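Local structure of enoyl-CoA hydratase/isomerase family protein (Mycobacterium tuberculosis, 4FN7) at residues Thr8-Ser12 and Ile13-Ser17; Pro28-Gln31 and Gln32-Ala36; Glu71-Pro74 and Ala75-Met78; Gly82-Leu85 and Ala86-Leu89. The protein probably acts as an enoyl-CoA hydratase or isomerase of the crotonase superfamily, working on unsaturated acyl-CoA thioesters in lipid metabolism. All coordinates share one frame; numbering follows the deposited sequence.

Contact 1 (Thr8-Ser12 and Ile13-Ser17); sequences TRKDS and IAVIS
Lys10 turns CG back beside its own backbone N (chi1 -50°) and runs fully extended from there, which carries its outer methylenes across Val15, where CE lies 3.7 Å from Val15 CG2. The two residues sit on one face of a tight beta hairpin, the first two strands of the crotonase-fold sheet, joined by a type II' turn from Lys10 to Ile13. The same face holds Thr8 and Ile13, while Arg9 and Ala14 form a non-hydrogen-bonded pair whose side chains leave on the other face.

At the turn, Lys10 and Ile13 bond both ways: Lys10 N reaches Ile13 O at 2.8 Å, and Ile13 N meets Lys10 O at 2.9 Å. Thr8 and Val15 form the next hydrogen-bonded pair, with Val15 N 2.8 Å from Thr8 O. Inside the turn, Ser12 N is held by Asp11 OD2 at 2.8 Å, and that carboxylate oxygen also makes a salt bridge to Arg193. Lys10 NZ pairs with Glu189, so helix 184-195 borders the face of Lys10 and Val15. On its far side, strand 13-18 continues the sheet through backbone bonds to strand 48-52. Beyond the Thr8 amide, a water donates to Val15 O at 2.8 Å and is also hydrogen-bonded to Thr8 OG1.

Contact 2 (Pro28-Gln31 and Gln32-Ala36); sequences PAMQ and QALNA
Met30 and Leu34, one helical turn apart, slant across each other on the inner side of helix 28-44, with Met30 CG 4.1 Å from Leu34 CD1. Met30 sends CG away from its backbone N (chi1 176°) and then bends at both later torsions, whereas Leu34 folds CG back beside its own N, so that Leu34 CG lies 3.4 Å from Met30 O. The pair packs on Met18 and Val5 of the sheet, and Leu34 also meets Ile16.

Gln31 and Asn35 occupy another side of the helix. Gln31 NE2 and Asn35 OD1 have partners outside the two segments: the former donates to the backbone oxygens of Leu26 and Met78, and the latter accepts from Arg88. Gln32 stretches outward to solvent, where a water donates to Ala29 O at 2.8 Å and makes a weak bond to Gln32 OE1. Ala29 O thus takes two donors, the water and Ala33 N at 3.0 Å. Four consecutive i to i+4 backbone bonds, from Pro28 O through Gln31 O, run through the segment. With Met30 and Leu34 turned to the sheet, Gln31 and Asn35 to helix 73-90 and Gln32 to solvent, this is the start of the crossover helix of a beta-alpha-beta unit, between strands 13-18 and 48-52 of the crotonase fold.

Contact 3 (Glu71-Pro74 and Ala75-Met78); sequences EVQP and AIDM
Ala75 meets the residues before helix 73-90 through its methyl group: Ala75 CB lies 3.5 Å from Glu71 O and equally near Val72 O, so the small side chain fits against the backbone that leads into the first turn.

Ile76 follows with the first i to i+4 bond, its N reaching Val72 O at 2.9 Å. Its side chain lies alongside that of Val72, both pointing the same way, and the branch that touches is CD1, 3.8 Å from Val72 CG1. The second branch, CG2, faces the amide of Gln73.

Asp77 is gripped by Gln73 at two levels. In the backbone, Asp77 N donates to Gln73 O at 2.8 Å; between the side chains, Gln73 NE2 donates to Asp77 OD1 at 2.8 Å. Gln73 can reach it because its chain bends at chi2 (59°), which turns its amide forward over the next turn to Asp77. The oxygen lies close to the amide plane of Gln73, but the amide N-H comes to it from above the carboxylate, the two planes standing 56° apart. This bond spans the exposed side of the turn.

Met78 closes the series with N bonded to Pro74 O at 3.0 Å. Its side chain leads to another face and meets Ile66 and Leu67, while Ile76 rests on Ile225 and Ala226. The start of helix 73-90 thus packs against helix 64-69 through Met78 and against helix 225-228 through Ile76.

Contact 4 (Gly82-Leu85 and Ala86-Leu89); sequences GFEL and AYRL
Backbone hydrogen bonds tie Gly82 to Ala86, Phe83 to Tyr87, Glu84 to Arg88 and Leu85 to Leu89 in an unbroken i to i+4 series. The shortest, Arg88 N to Glu84 O, measures 2.8 Å, and Leu89 N to Leu85 O is 3.0 Å.

Apolar contact between the two halves is light, with Leu85 CG and Leu89 CD1 4.3 Å apart. The larger apolar groups spread to other helices: Phe83 packs on helix 139-148, and Leu85 on Leu34 and Ile38 of helix 28-44. Ala86 CB instead packs on the backbone, 3.4 Å from Phe83 O.

The polar side chains reach partners on neighbouring helices. Glu84, bent at chi2 (65°), lies beside Tyr87 with OE2 4.1 Å from Tyr87 CB, its carboxylate plane inclined 47° to the ring. Arg219 serves both residues, as salt-bridge partner of Glu84 and cation-pi partner of the Tyr87 ring. Arg88 extends straight to helix 28-44, where salt bridges to Asp39 and Asp42, together with Asn35, fix the orientation of its guanidinium. Residues 82-89 thus form a largely buried part of helix 73-90 near the middle of the chain, packed against helices 28-44, 139-148 and 200-223 of the crotonase fold.

How the contacts relate
Along the chain the four contacts follow in series: the hairpin of strands 5-10 and 13-18, the start of helix 28-44, then two parts of helix 73-90. Contacts 1 and 2 have centres 17 Å apart and touch where Ile16 CG2 packs 3.9 Å from Leu34 CD2, joining sheet to helix. Contact 2 also meets both parts of the later helix, through Gln31 NE2 to Met78 O and Asn35 OD1 to Arg88 NH1, each 2.9 Å. Contacts 3 and 4, with centres 16 Å apart, share that helix. Contacts 1 and 3 are farthest apart, about 32 Å between centres. Helix 28-44 therefore lies between the sheet and helix 73-90, linking successive layers of the crotonase fold.

Contact 1 (Thr8-Ser12 and Ile13-Ser17)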
ATOM      1  N   THR A   8      21.600  26.956  -5.426  1.00 13.16           N
ATOM      2  CA  THR A   8      21.901  27.417  -6.773  1.00 15.51           C
ATOM      3  C   THR A   8      20.632  27.412  -7.602  1.00 15.06           C
ATOM      4  O   THR A   8      19.989  26.379  -7.761  1.00 15.98           O
ATOM      5  CB  THR A   8      22.930  26.501  -7.450  1.00 19.82           C
ATOM      6  OG1 THR A   8      24.037  26.288  -6.566  1.00 22.58           O
ATOM      7  CG2 THR A   8      23.424  27.120  -8.748  1.00 23.40           C
ATOM      8  N   ARG A   9      20.263  28.572  -8.125  1.00 17.42           N
ATOM      9  CA  ARG A   9      19.141  28.630  -9.048  1.00 19.91           C
ATOM     10  C   ARG A   9      19.633  28.386 -10.471  1.00 22.79           C
ATOM     11  O   ARG A   9      20.579  29.028 -10.929  1.00 26.06           O
ATOM     12  CB  ARG A   9      18.403  29.969  -8.950  1.00 23.18           C
ATOM     13  CG  ARG A   9      17.236  30.077  -9.930  1.00 28.11           C
ATOM     14  CD  ARG A   9      16.288  31.220  -9.596  1.00 32.63           C
ATOM     15  NE  ARG A   9      16.942  32.523  -9.630  1.00 34.92           N
ATOM     16  CZ  ARG A   9      16.295  33.685  -9.652  1.00 35.96           C
ATOM     17  NH1 ARG A   9      14.968  33.707  -9.655  1.00 38.35           N
ATOM     18  NH2 ARG A   9      16.971  34.826  -9.681  1.00 34.28           N
ATOM     19  N   LYS A  10      19.002  27.437 -11.152  1.00 21.55           N
ATOM     20  CA  LYS A  10      19.299  27.146 -12.550  1.00 23.73           C
ATOM     21  C   LYS A  10      17.994  27.174 -13.326  1.00 22.63           C
ATOM     22  O   LYS A  10      17.200  26.236 -13.244  1.00 24.80           O
ATOM     23  CB  LYS A  10      19.924  25.759 -12.701  1.00 27.41           C
ATOM     24  CG  LYS A  10      21.094  25.463 -11.784  1.00 30.41           C
ATOM     25  CD  LYS A  10      21.561  24.030 -11.996  1.00 33.65           C
ATOM     26  CE  LYS A  10      22.668  23.644 -11.036  1.00 36.09           C
ATOM     27  NZ  LYS A  10      23.070  22.224 -11.231  1.00 38.97           N
ATOM     28  N   ASP A  11      17.784  28.245 -14.083  1.00 24.94           N
ATOM     29  CA  ASP A  11      16.539  28.453 -14.822  1.00 26.72           C
ATOM     30  C   ASP A  11      15.290  28.127 -14.001  1.00 24.86           C
ATOM     31  O   ASP A  11      14.975  28.821 -13.032  1.00 25.63           O
ATOM     32  CB  ASP A  11      16.545  27.691 -16.157  1.00 29.63           C
ATOM     33  CG  ASP A  11      16.980  26.244 -16.011  1.00 32.51           C
ATOM     34  OD1 ASP A  11      18.204  25.996 -15.974  1.00 35.44           O
ATOM     35  OD2 ASP A  11      16.104  25.354 -15.943  1.00 34.75           O
ATOM     36  N   SER A  12      14.582  27.074 -14.384  1.00 22.13           N
ATOM     37  CA  SER A  12      13.297  26.775 -13.765  1.00 20.81           C
ATOM     38  C   SER A  12      13.414  26.086 -12.406  1.00 17.85           C
ATOM     39  O   SER A  12      12.403  25.856 -11.747  1.00 21.23           O
ATOM     40  CB  SER A  12      12.431  25.928 -14.702  1.00 21.34           C
ATOM     41  OG  SER A  12      13.033  24.667 -14.954  1.00 21.61           O
ATOM     42  N   ILE A  13      14.630  25.750 -11.982  1.00 14.02           N
ATOM     43  CA  ILE A  13      14.780  24.992 -10.744  1.00 14.65           C
ATOM     44  C   ILE A  13      15.792  25.590  -9.773  1.00 13.74           C
ATOM     45  O   ILE A  13      16.630  26.412 -10.146  1.00 15.45           O
ATOM     46  CB  ILE A  13      15.147  23.510 -11.020  1.00 14.94           C
ATOM     47  CG1 ILE A  13      16.576  23.387 -11.556  1.00 15.88           C
ATOM     48  CG2 ILE A  13      14.131  22.885 -11.966  1.00 16.28           C
ATOM     49  CD1 ILE A  13      17.041  21.950 -11.735  1.00 17.04           C
ATOM     50  N   ALA A  14      15.683  25.186  -8.514  1.00 13.00           N
ATOM     51  CA  ALA A  14      16.715  25.458  -7.525  1.00 13.59           C
ATOM     52  C   ALA A  14      17.325  24.127  -7.118  1.00 11.79           C
ATOM     53  O   ALA A  14      16.604  23.145  -6.924  1.00 14.51           O
ATOM     54  CB  ALA A  14      16.130  26.165  -6.314  1.00 16.59           C
ATOM     55  N   VAL A  15      18.650  24.088  -7.023  1.00 10.73           N
ATOM     56  CA  VAL A  15      19.356  22.907  -6.546  1.00 11.58           C
ATOM     57  C   VAL A  15      19.935  23.201  -5.174  1.00 10.84           C
ATOM     58  O   VAL A  15      20.719  24.134  -5.003  1.00 11.82           O
ATOM     59  CB  VAL A  15      20.478  22.482  -7.505  1.00 12.84           C
ATOM     60  CG1 VAL A  15      21.142  21.202  -7.010  1.00 14.22           C
ATOM     61  CG2 VAL A  15      19.918  22.294  -8.909  1.00 15.11           C
ATOM     62  N   ILE A  16      19.519  22.401  -4.199  1.00 10.36           N
ATOM     63  CA  ILE A  16      19.937  22.540  -2.817  1.00 10.52           C
ATOM     64  C   ILE A  16      20.761  21.304  -2.483  1.00 10.65           C
ATOM     65  O   ILE A  16      20.266  20.179  -2.557  1.00 12.76           O
ATOM     66  CB  ILE A  16      18.696  22.634  -1.901  1.00 10.72           C
ATOM     67  CG1 ILE A  16      17.884  23.898  -2.230  1.00 12.58           C
ATOM     68  CG2 ILE A  16      19.083  22.573  -0.427  1.00 12.59           C
ATOM     69  CD1 ILE A  16      16.590  24.028  -1.425  1.00 15.39           C
ATOM     70  N   SER A  17      22.032  21.501  -2.160  1.00 10.78           N
ATOM     71  CA  SER A  17      22.938  20.379  -1.957  1.00 11.85           C
ATOM     72  C   SER A  17      23.501  20.361  -0.550  1.00 10.97           C
ATOM     73  O   SER A  17      24.068  21.354  -0.082  1.00 12.29           O
ATOM     74  CB  SER A  17      24.087  20.432  -2.964  1.00 14.26           C
ATOM     75  OG  SER A  17      23.630  20.093  -4.257  1.00 16.28           O
TER
HETATM   76  O   HOH W   1      23.493  24.002  -4.967  1.00 16.00           O

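Contact 2 (Pro28-Gln31 and Gln32-Ala36)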
ATOM      1  N   PRO A  28      21.022  20.780  14.275  1.00 16.44           N
ATOM      2  CA  PRO A  28      20.485  22.146  14.234  1.00 15.89           C
ATOM      3  C   PRO A  28      21.087  23.003  13.126  1.00 15.70           C
ATOM      4  O   PRO A  28      20.345  23.714  12.447  1.00 15.54           O
ATOM      5  CB  PRO A  28      20.860  22.713  15.604  1.00 19.36           C
ATOM      6  CG  PRO A  28      21.001  21.521  16.481  1.00 20.16           C
ATOM      7  CD  PRO A  28      21.495  20.401  15.619  1.00 18.57           C
ATOM      8  N   ALA A  29      22.402  22.942  12.942  1.00 15.86           N
ATOM      9  CA  ALA A  29      23.056  23.754  11.919  1.00 16.44           C
ATOM     10  C   ALA A  29      22.593  23.379  10.510  1.00 14.35           C
ATOM     11  O   ALA A  29      22.298  24.254   9.683  1.00 14.78           O
ATOM     12  CB  ALA A  29      24.566  23.635  12.034  1.00 18.60           C
ATOM     13  N   MET A  30      22.525  22.081  10.233  1.00 13.10           N
ATOM     14  CA  MET A  30      22.093  21.614   8.923  1.00 12.23           C
ATOM     15  C   MET A  30      20.629  21.966   8.682  1.00 12.09           C
ATOM     16  O   MET A  30      20.250  22.372   7.580  1.00 13.07           O
ATOM     17  CB  MET A  30      22.315  20.104   8.779  1.00 12.53           C
ATOM     18  CG  MET A  30      21.810  19.522   7.467  1.00 12.99           C
ATOM     19  SD  MET A  30      22.756  20.070   6.029  1.00 13.99           S
ATOM     20  CE  MET A  30      24.087  18.872   6.053  1.00 16.59           C
ATOM     21  N   GLN A  31      19.798  21.815   9.707  1.00 12.69           N
ATOM     22  CA  GLN A  31      18.382  22.153   9.564  1.00 11.79           C
ATOM     23  C   GLN A  31      18.204  23.644   9.283  1.00 11.84           C
ATOM     24  O   GLN A  31      17.398  24.039   8.438  1.00 11.59           O
ATOM     25  CB  GLN A  31      17.596  21.749  10.808  1.00 11.72           C
ATOM     26  CG  GLN A  31      17.494  20.246  11.012  1.00 12.57           C
ATOM     27  CD  GLN A  31      16.694  19.907  12.245  1.00 12.20           C
ATOM     28  OE1 GLN A  31      15.918  20.727  12.732  1.00 12.86           O
ATOM     29  NE2 GLN A  31      16.886  18.699  12.771  1.00 12.07           N
ATOM     30  N   GLN A  32      18.957  24.475   9.997  1.00 12.81           N
ATOM     31  CA  GLN A  32      18.899  25.905   9.767  1.00 12.96           C
ATOM     32  C   GLN A  32      19.307  26.237   8.332  1.00 12.25           C
ATOM     33  O   GLN A  32      18.654  27.043   7.660  1.00 12.90           O
ATOM     34  CB  GLN A  32      19.805  26.630  10.760  1.00 15.27           C
ATOM     35  CG  GLN A  32      19.763  28.137  10.637  1.00 21.48           C
ATOM     36  CD  GLN A  32      20.679  28.820  11.626  1.00 29.06           C
ATOM     37  OE1 GLN A  32      21.461  28.166  12.315  1.00 33.16           O
ATOM     38  NE2 GLN A  32      20.587  30.142  11.703  1.00 32.81           N
ATOM     39  N   ALA A  33      20.379  25.607   7.857  1.00 12.76           N
ATOM     40  CA  ALA A  33      20.883  25.871   6.514  1.00 13.33           C
ATOM     41  C   ALA A  33      19.901  25.396   5.450  1.00 12.26           C
ATOM     42  O   ALA A  33      19.701  26.070   4.438  1.00 12.53           O
ATOM     43  CB  ALA A  33      22.249  25.228   6.319  1.00 15.21           C
ATOM     44  N   LEU A  34      19.293  24.235   5.673  1.00 11.64           N
ATOM     45  CA  LEU A  34      18.285  23.730   4.746  1.00 12.21           C
ATOM     46  C   LEU A  34      17.078  24.650   4.693  1.00 10.98           C
ATOM     47  O   LEU A  34      16.577  24.963   3.612  1.00 11.86           O
ATOM     48  CB  LEU A  34      17.844  22.323   5.139  1.00 12.95           C
ATOM     49  CG  LEU A  34      18.785  21.195   4.727  1.00 13.96           C
ATOM     50  CD1 LEU A  34      18.349  19.893   5.370  1.00 14.58           C
ATOM     51  CD2 LEU A  34      18.853  21.061   3.208  1.00 15.76           C
ATOM     52  N   ASN A  35      16.594  25.071   5.859  1.00 10.43           N
ATOM     53  CA  ASN A  35      15.474  26.006   5.903  1.00 10.69           C
ATOM     54  C   ASN A  35      15.795  27.324   5.197  1.00 10.97           C
ATOM     55  O   ASN A  35      14.947  27.884   4.503  1.00 11.01           O
ATOM     56  CB  ASN A  35      15.014  26.248   7.342  1.00 11.05           C
ATOM     57  CG  ASN A  35      14.032  25.206   7.814  1.00 11.92           C
ATOM     58  OD1 ASN A  35      13.023  24.945   7.157  1.00 12.07           O
ATOM     59  ND2 ASN A  35      14.313  24.606   8.964  1.00 12.56           N
ATOM     60  N   ALA A  36      17.018  27.815   5.377  1.00 11.31           N
ATOM     61  CA  ALA A  36      17.448  29.048   4.719  1.00 11.17           C
ATOM     62  C   ALA A  36      17.475  28.870   3.198  1.00 10.37           C
ATOM     63  O   ALA A  36      17.107  29.775   2.445  1.00 11.79           O
ATOM     64  CB  ALA A  36      18.819  29.480   5.229  1.00 12.65           C
TER
HETATM   65  O   HOH W   2      23.380  26.816   9.832  1.00 25.96           O

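Contact 3 (Glu71-Pro74 and Ala75-Met78)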
ATOM      1  N   GLU A  71      20.657  14.061  26.447  1.00 30.73           N
ATOM      2  CA  GLU A  71      20.137  15.409  26.621  1.00 28.52           C
ATOM      3  C   GLU A  71      18.688  15.421  26.161  1.00 27.46           C
ATOM      4  O   GLU A  71      18.316  14.711  25.223  1.00 29.43           O
ATOM      5  CB  GLU A  71      20.970  16.423  25.833  1.00 29.78           C
ATOM      6  CG  GLU A  71      22.396  16.581  26.356  1.00 31.23           C
ATOM      7  CD  GLU A  71      23.258  17.464  25.470  1.00 32.91           C
ATOM      8  OE1 GLU A  71      22.756  17.953  24.434  1.00 35.01           O
ATOM      9  OE2 GLU A  71      24.442  17.670  25.814  1.00 31.91           O
ATOM     10  N   VAL A  72      17.864  16.217  26.827  1.00 24.91           N
ATOM     11  CA  VAL A  72      16.430  16.153  26.587  1.00 23.34           C
ATOM     12  C   VAL A  72      15.952  17.214  25.601  1.00 21.22           C
ATOM     13  O   VAL A  72      15.564  16.893  24.477  1.00 20.00           O
ATOM     14  CB  VAL A  72      15.639  16.242  27.904  1.00 24.78           C
ATOM     15  CG1 VAL A  72      14.150  16.306  27.623  1.00 26.74           C
ATOM     16  CG2 VAL A  72      15.963  15.051  28.796  1.00 26.16           C
ATOM     17  N   GLN A  73      15.988  18.474  26.016  1.00 21.25           N
ATOM     18  CA  GLN A  73      15.485  19.547  25.167  1.00 21.28           C
ATOM     19  C   GLN A  73      16.237  19.669  23.838  1.00 18.47           C
ATOM     20  O   GLN A  73      15.612  19.898  22.801  1.00 17.76           O
ATOM     21  CB  GLN A  73      15.455  20.885  25.911  1.00 23.19           C
ATOM     22  CG  GLN A  73      14.554  21.923  25.248  1.00 24.63           C
ATOM     23  CD  GLN A  73      13.109  21.457  25.138  1.00 26.49           C
ATOM     24  OE1 GLN A  73      12.550  20.904  26.087  1.00 29.85           O
ATOM     25  NE2 GLN A  73      12.499  21.676  23.976  1.00 25.18           N
ATOM     26  N   PRO A  74      17.574  19.522  23.857  1.00 19.16           N
ATOM     27  CA  PRO A  74      18.275  19.562  22.568  1.00 19.12           C
ATOM     28  C   PRO A  74      17.791  18.487  21.589  1.00 16.89           C
ATOM     29  O   PRO A  74      17.695  18.751  20.390  1.00 17.15           O
ATOM     30  CB  PRO A  74      19.734  19.318  22.959  1.00 20.88           C
ATOM     31  CG  PRO A  74      19.831  19.847  24.360  1.00 21.27           C
ATOM     32  CD  PRO A  74      18.511  19.489  24.996  1.00 20.11           C
ATOM     33  N   ALA A  75      17.488  17.296  22.094  1.00 16.16           N
ATOM     34  CA  ALA A  75      16.987  16.219  21.246  1.00 15.98           C
ATOM     35  C   ALA A  75      15.569  16.525  20.779  1.00 14.43           C
ATOM     36  O   ALA A  75      15.244  16.334  19.611  1.00 15.19           O
ATOM     37  CB  ALA A  75      17.032  14.887  21.978  1.00 16.19           C
ATOM     38  N   ILE A  76      14.730  17.000  21.696  1.00 15.07           N
ATOM     39  CA  ILE A  76      13.364  17.395  21.351  1.00 15.76           C
ATOM     40  C   ILE A  76      13.382  18.445  20.244  1.00 14.44           C
ATOM     41  O   ILE A  76      12.665  18.336  19.248  1.00 15.01           O
ATOM     42  CB  ILE A  76      12.618  17.966  22.574  1.00 18.56           C
ATOM     43  CG1 ILE A  76      12.294  16.852  23.571  1.00 19.93           C
ATOM     44  CG2 ILE A  76      11.342  18.669  22.148  1.00 18.33           C
ATOM     45  CD1 ILE A  76      11.739  17.354  24.904  1.00 21.05           C
ATOM     46  N   ASP A  77      14.200  19.473  20.425  1.00 13.67           N
ATOM     47  CA  ASP A  77      14.290  20.543  19.438  1.00 14.84           C
ATOM     48  C   ASP A  77      14.779  20.043  18.083  1.00 11.81           C
ATOM     49  O   ASP A  77      14.269  20.462  17.046  1.00 12.46           O
ATOM     50  CB  ASP A  77      15.210  21.658  19.939  1.00 17.44           C
ATOM     51  CG  ASP A  77      14.628  22.414  21.119  1.00 21.34           C
ATOM     52  OD1 ASP A  77      13.408  22.311  21.356  1.00 23.46           O
ATOM     53  OD2 ASP A  77      15.396  23.123  21.806  1.00 23.81           O
ATOM     54  N   MET A  78      15.773  19.155  18.087  1.00 12.89           N
ATOM     55  CA  MET A  78      16.305  18.611  16.839  1.00 11.76           C
ATOM     56  C   MET A  78      15.262  17.761  16.122  1.00 10.84           C
ATOM     57  O   MET A  78      15.089  17.878  14.907  1.00 10.62           O
ATOM     58  CB  MET A  78      17.581  17.801  17.080  1.00 12.26           C
ATOM     59  CG  MET A  78      18.140  17.172  15.815  1.00 13.03           C
ATOM     60  SD  MET A  78      19.683  16.295  16.103  1.00 13.60           S
ATOM     61  CE  MET A  78      19.115  15.028  17.244  1.00 15.30           C
TER

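Contact 4 (Gly82-Leu85 and Ala86-Leu89)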
ATOM      1  N   GLY A  82      13.424  18.602  12.533  1.00  9.92           N
ATOM      2  CA  GLY A  82      13.543  17.670  11.428  1.00 11.43           C
ATOM      3  C   GLY A  82      12.181  17.337  10.857  1.00  9.80           C
ATOM      4  O   GLY A  82      11.976  17.316   9.643  1.00  9.71           O
ATOM      5  N   PHE A  83      11.230  17.075  11.740  1.00  9.56           N
ATOM      6  CA  PHE A  83       9.898  16.729  11.278  1.00  9.29           C
ATOM      7  C   PHE A  83       9.131  17.929  10.736  1.00  9.60           C
ATOM      8  O   PHE A  83       8.307  17.782   9.839  1.00 10.27           O
ATOM      9  CB  PHE A  83       9.137  15.973  12.366  1.00 10.60           C
ATOM     10  CG  PHE A  83       9.797  14.681  12.744  1.00 11.06           C
ATOM     11  CD1 PHE A  83      10.206  13.800  11.760  1.00 12.98           C
ATOM     12  CD2 PHE A  83      10.056  14.372  14.066  1.00 12.37           C
ATOM     13  CE1 PHE A  83      10.833  12.607  12.086  1.00 14.14           C
ATOM     14  CE2 PHE A  83      10.686  13.182  14.401  1.00 13.64           C
ATOM     15  CZ  PHE A  83      11.076  12.302  13.410  1.00 13.89           C
ATOM     16  N   GLU A  84       9.440  19.120  11.244  1.00  9.76           N
ATOM     17  CA  GLU A  84       8.886  20.344  10.667  1.00 10.97           C
ATOM     18  C   GLU A  84       9.396  20.560   9.239  1.00  9.46           C
ATOM     19  O   GLU A  84       8.643  20.966   8.353  1.00 10.92           O
ATOM     20  CB  GLU A  84       9.226  21.559  11.529  1.00 12.49           C
ATOM     21  CG  GLU A  84       8.442  22.791  11.136  1.00 18.41           C
ATOM     22  CD  GLU A  84       6.960  22.605  11.372  1.00 22.55           C
ATOM     23  OE1 GLU A  84       6.587  22.235  12.504  1.00 23.79           O
ATOM     24  OE2 GLU A  84       6.169  22.818  10.430  1.00 25.76           O
ATOM     25  N   LEU A  85      10.679  20.292   9.023  1.00  9.08           N
ATOM     26  CA  LEU A  85      11.254  20.334   7.684  1.00  9.21           C
ATOM     27  C   LEU A  85      10.545  19.336   6.761  1.00  9.45           C
ATOM     28  O   LEU A  85      10.220  19.651   5.616  1.00  9.87           O
ATOM     29  CB  LEU A  85      12.752  20.036   7.753  1.00 12.58           C
ATOM     30  CG  LEU A  85      13.530  20.132   6.450  1.00 18.61           C
ATOM     31  CD1 LEU A  85      13.413  21.533   5.867  1.00 17.81           C
ATOM     32  CD2 LEU A  85      14.982  19.780   6.707  1.00 20.47           C
ATOM     33  N   ALA A  86      10.294  18.131   7.260  1.00  9.19           N
ATOM     34  CA  ALA A  86       9.550  17.148   6.484  1.00  9.40           C
ATOM     35  C   ALA A  86       8.159  17.671   6.127  1.00  9.42           C
ATOM     36  O   ALA A  86       7.718  17.553   4.989  1.00  9.51           O
ATOM     37  CB  ALA A  86       9.450  15.824   7.246  1.00 10.46           C
ATOM     38  N   TYR A  87       7.473  18.255   7.103  1.00  8.93           N
ATOM     39  CA  TYR A  87       6.160  18.829   6.854  1.00  9.80           C
ATOM     40  C   TYR A  87       6.250  19.914   5.770  1.00  8.53           C
ATOM     41  O   TYR A  87       5.431  19.963   4.847  1.00  9.89           O
ATOM     42  CB  TYR A  87       5.578  19.406   8.147  1.00 10.42           C
ATOM     43  CG  TYR A  87       4.148  19.869   8.022  1.00  9.88           C
ATOM     44  CD1 TYR A  87       3.100  19.094   8.502  1.00 12.39           C
ATOM     45  CD2 TYR A  87       3.841  21.086   7.415  1.00 11.81           C
ATOM     46  CE1 TYR A  87       1.781  19.518   8.387  1.00 14.03           C
ATOM     47  CE2 TYR A  87       2.531  21.516   7.296  1.00 13.80           C
ATOM     48  CZ  TYR A  87       1.505  20.731   7.780  1.00 14.46           C
ATOM     49  OH  TYR A  87       0.207  21.168   7.649  1.00 17.55           O
ATOM     50  N   ARG A  88       7.252  20.778   5.890  1.00  9.14           N
ATOM     51  CA  ARG A  88       7.452  21.869   4.936  1.00  8.99           C
ATOM     52  C   ARG A  88       7.629  21.342   3.517  1.00  8.68           C
ATOM     53  O   ARG A  88       7.050  21.871   2.567  1.00 10.06           O
ATOM     54  CB  ARG A  88       8.663  22.712   5.332  1.00  9.66           C
ATOM     55  CG  ARG A  88       8.830  23.954   4.483  1.00  9.55           C
ATOM     56  CD  ARG A  88      10.020  24.779   4.921  1.00 11.12           C
ATOM     57  NE  ARG A  88      10.077  26.010   4.133  1.00 10.85           N
ATOM     58  CZ  ARG A  88      11.042  26.918   4.210  1.00 10.78           C
ATOM     59  NH1 ARG A  88      12.066  26.750   5.033  1.00 11.73           N
ATOM     60  NH2 ARG A  88      10.977  27.995   3.443  1.00 12.61           N
ATOM     61  N   LEU A  89       8.416  20.284   3.366  1.00  8.98           N
ATOM     62  CA  LEU A  89       8.673  19.739   2.043  1.00  8.79           C
ATOM     63  C   LEU A  89       7.499  18.944   1.479  1.00  7.98           C
ATOM     64  O   LEU A  89       7.214  19.030   0.290  1.00  9.13           O
ATOM     65  CB  LEU A  89       9.956  18.908   2.043  1.00  9.79           C
ATOM     66  CG  LEU A  89      11.214  19.779   2.153  1.00 10.61           C
ATOM     67  CD1 LEU A  89      12.429  18.929   2.483  1.00 12.54           C
ATOM     68  CD2 LEU A  89      11.445  20.583   0.871  1.00 12.08           C
TER